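Local atomic coordinates of convulxin alpha (Crotalus durissus, PDB entry 1UMR), a protein that activates platelets as a snake venom lectin by binding the platelet collagen receptor glycoprotein VI. Residues S6-Y11 / C129-Q134. Sequence-based numbering, arbitrary orientation.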
loop_
_atom_site.group_PDB
_atom_site.type_symbol
_atom_site.label_atom_id
_atom_site.label_comp_id
_atom_site.label_asym_id
_atom_site.label_seq_id
_atom_site.Cartn_x
_atom_site.Cartn_y
_atom_site.Cartn_z
ATOM N N SER A 6 50.703 1.226 38.023
ATOM C CA SER A 6 51.693 2.142 37.465
ATOM C C SER A 6 51.905 1.878 35.962
ATOM O O SER A 6 52.076 0.726 35.533
ATOM C CB SER A 6 53.009 1.872 38.167
ATOM O OG SER A 6 52.836 2.082 39.539
ATOM N N ASP A 7 51.957 2.958 35.205
ATOM C CA ASP A 7 52.205 2.935 33.763
ATOM C C ASP A 7 50.921 2.518 32.992
ATOM O O ASP A 7 50.979 2.230 31.771
ATOM C CB ASP A 7 53.374 2.024 33.396
ATOM C CG ASP A 7 54.734 2.524 33.953
ATOM O OD1 ASP A 7 55.521 1.677 34.527
ATOM O OD2 ASP A 7 55.074 3.735 33.885
ATOM N N TRP A 8 49.791 2.426 33.688
ATOM C CA TRP A 8 48.565 2.147 32.955
ATOM C C TRP A 8 47.809 3.432 32.889
ATOM O O TRP A 8 47.850 4.223 33.762
ATOM C CB TRP A 8 47.734 1.066 33.656
ATOM C CG TRP A 8 48.319 -0.323 33.533
ATOM C CD1 TRP A 8 49.475 -0.773 34.083
ATOM C CD2 TRP A 8 47.831 -1.370 32.697
ATOM N NE1 TRP A 8 49.725 -2.062 33.684
ATOM C CE2 TRP A 8 48.745 -2.444 32.807
ATOM C CE3 TRP A 8 46.714 -1.495 31.827
ATOM C CZ2 TRP A 8 48.539 -3.680 32.176
ATOM C CZ3 TRP A 8 46.546 -2.699 31.117
ATOM C CH2 TRP A 8 47.441 -3.786 31.329
ATOM N N TYR A 9 47.065 3.661 31.856
ATOM C CA TYR A 9 46.203 4.792 31.935
ATOM C C TYR A 9 44.766 4.372 32.218
ATOM O O TYR A 9 44.290 3.309 31.706
ATOM C CB TYR A 9 46.260 5.510 30.618
ATOM C CG TYR A 9 47.571 6.156 30.326
ATOM C CD1 TYR A 9 48.730 5.356 30.089
ATOM C CD2 TYR A 9 47.673 7.573 30.291
ATOM C CE1 TYR A 9 49.970 5.961 29.806
ATOM C CE2 TYR A 9 48.962 8.222 30.054
ATOM C CZ TYR A 9 50.074 7.396 29.784
ATOM O OH TYR A 9 51.290 7.931 29.521
ATOM N N TYR A 10 44.110 5.225 33.011
ATOM C CA TYR A 10 42.686 5.221 33.310
ATOM C C TYR A 10 41.890 6.044 32.337
ATOM O O TYR A 10 42.115 7.239 32.219
ATOM C CB TYR A 10 42.360 5.753 34.751
ATOM C CG TYR A 10 40.981 5.240 35.184
ATOM C CD1 TYR A 10 40.629 3.875 35.068
ATOM C CD2 TYR A 10 39.984 6.115 35.539
ATOM C CE1 TYR A 10 39.409 3.408 35.362
ATOM C CE2 TYR A 10 38.720 5.631 35.872
ATOM C CZ TYR A 10 38.423 4.309 35.751
ATOM O OH TYR A 10 37.121 3.921 36.110
ATOM N N TYR A 11 40.954 5.401 31.630
ATOM C CA TYR A 11 40.010 6.096 30.702
ATOM C C TYR A 11 38.618 5.419 30.717
ATOM O O TYR A 11 38.505 4.216 30.645
ATOM C CB TYR A 11 40.517 6.183 29.284
ATOM C CG TYR A 11 39.450 6.781 28.369
ATOM C CD1 TYR A 11 39.128 8.118 28.448
ATOM C CD2 TYR A 11 38.630 5.945 27.572
ATOM C CE1 TYR A 11 38.074 8.707 27.638
ATOM C CE2 TYR A 11 37.532 6.469 26.819
ATOM C CZ TYR A 11 37.295 7.851 26.847
ATOM O OH TYR A 11 36.304 8.355 26.080
ATOM N N CYS A 129 47.169 -3.381 25.844
ATOM C CA CYS A 129 46.334 -4.171 26.758
ATOM C C CYS A 129 45.168 -3.349 27.375
ATOM O O CYS A 129 45.266 -2.117 27.539
ATOM C CB CYS A 129 47.140 -4.757 27.877
ATOM S SG CYS A 129 48.286 -6.041 27.312
ATOM N N LYS A 130 44.050 -4.000 27.659
ATOM C CA LYS A 130 42.891 -3.348 28.288
ATOM C C LYS A 130 42.246 -4.244 29.316
ATOM O O LYS A 130 42.207 -5.463 29.179
ATOM C CB LYS A 130 41.887 -2.789 27.276
ATOM C CG LYS A 130 40.421 -2.522 27.796
ATOM C CD LYS A 130 39.506 -2.217 26.577
ATOM C CE LYS A 130 37.996 -1.990 26.948
ATOM N NZ LYS A 130 37.198 -1.446 25.819
ATOM N N PHE A 131 41.841 -3.655 30.428
ATOM C CA PHE A 131 41.089 -4.380 31.449
ATOM C C PHE A 131 40.251 -3.456 32.325
ATOM O O PHE A 131 40.501 -2.258 32.334
ATOM C CB PHE A 131 42.001 -5.233 32.300
ATOM C CG PHE A 131 42.658 -4.524 33.408
ATOM C CD1 PHE A 131 43.971 -4.072 33.301
ATOM C CD2 PHE A 131 42.021 -4.430 34.632
ATOM C CE1 PHE A 131 44.654 -3.465 34.362
ATOM C CE2 PHE A 131 42.645 -3.860 35.730
ATOM C CZ PHE A 131 44.000 -3.371 35.616
ATOM N N PRO A 132 39.204 -3.994 32.973
ATOM C CA PRO A 132 38.336 -3.174 33.843
ATOM C C PRO A 132 38.744 -3.316 35.305
ATOM O O PRO A 132 38.600 -4.375 35.818
ATOM C CB PRO A 132 36.989 -3.793 33.655
ATOM C CG PRO A 132 37.298 -5.409 33.385
ATOM C CD PRO A 132 38.756 -5.412 32.877
ATOM N N PRO A 133 39.236 -2.276 35.969
ATOM C CA PRO A 133 39.676 -2.357 37.384
ATOM C C PRO A 133 38.432 -2.565 38.196
ATOM O O PRO A 133 37.365 -2.347 37.628
ATOM C CB PRO A 133 40.217 -0.926 37.657
ATOM C CG PRO A 133 39.307 -0.070 36.797
ATOM C CD PRO A 133 39.420 -0.928 35.437
ATOM N N GLN A 134 38.546 -3.013 39.447
ATOM C CA GLN A 134 37.372 -3.201 40.320
ATOM C C GLN A 134 37.230 -2.135 41.362
ATOM O O GLN A 134 38.177 -1.573 41.908
ATOM C CB GLN A 134 37.403 -4.543 41.042
ATOM C CG GLN A 134 38.017 -5.690 40.231
ATOM C CD GLN A 134 38.110 -7.027 41.069
ATOM O OE1 GLN A 134 38.855 -7.162 42.052
ATOM N NE2 GLN A 134 37.330 -7.992 40.658
#
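Trp-8 and Phe-131 form a T-shaped (edge-to-face) pair that joins the loop just before the N-terminal strand 9-11 to the C-terminal strand 125-131 of the C-type lectin fold. These strands are not neighbours in their antiparallel sheet: strand 14-20 runs between them and takes backbone hydrogen bonds from both sides. No hydrogen bond joins the two segments, and side chains make nearly all of the contact. Tryptophan suits this place because its broad apolar indole reaches past Arg-17 of strand 14-20 and offers a face to Phe-131 and a rim to Cys-129.

From CB of Trp-8, CG lies anti to the carbonyl carbon and beside the backbone N (chi1 -73°), which sends the indole toward the C-terminal strand. The fused carbon CD2 is the first to come near Phe-131, 4.2 Å from its CE1. Next along the benzo ring, CE3 lies 3.8 Å from Phe-131 CE1, and CZ3 is closer still, 3.6 Å from Phe-131 CD1. At the far corner, CH2 rests 3.6 Å from CB of Cys-129, a half-cystine whose SG is tied to Cys-32.

Phe-131 suits its buried position because the CD1-CE1 edge of its flat apolar ring can meet one indole face, off-centre toward the rim, while the ring also packs on Pro-5, Ala-36 and Ala-39. The Trp-8 six-membered ring and the Phe-131 ring have centroids 5.2 Å apart and planes at 72°.

Beyond strand 125-131 the chain continues into Pro-133, whose rigid apolar ring suits packing against an aromatic ring. Tyrosine suits position 10 because a ring carbon can touch Pro-133 while its OH is hydrogen-bonded to the backbone of a chain of another protein in the assembly. This second touch is smaller than the first and rests on one close pair: Tyr-10 CE1 lies 3.8 Å from Pro-133 CG.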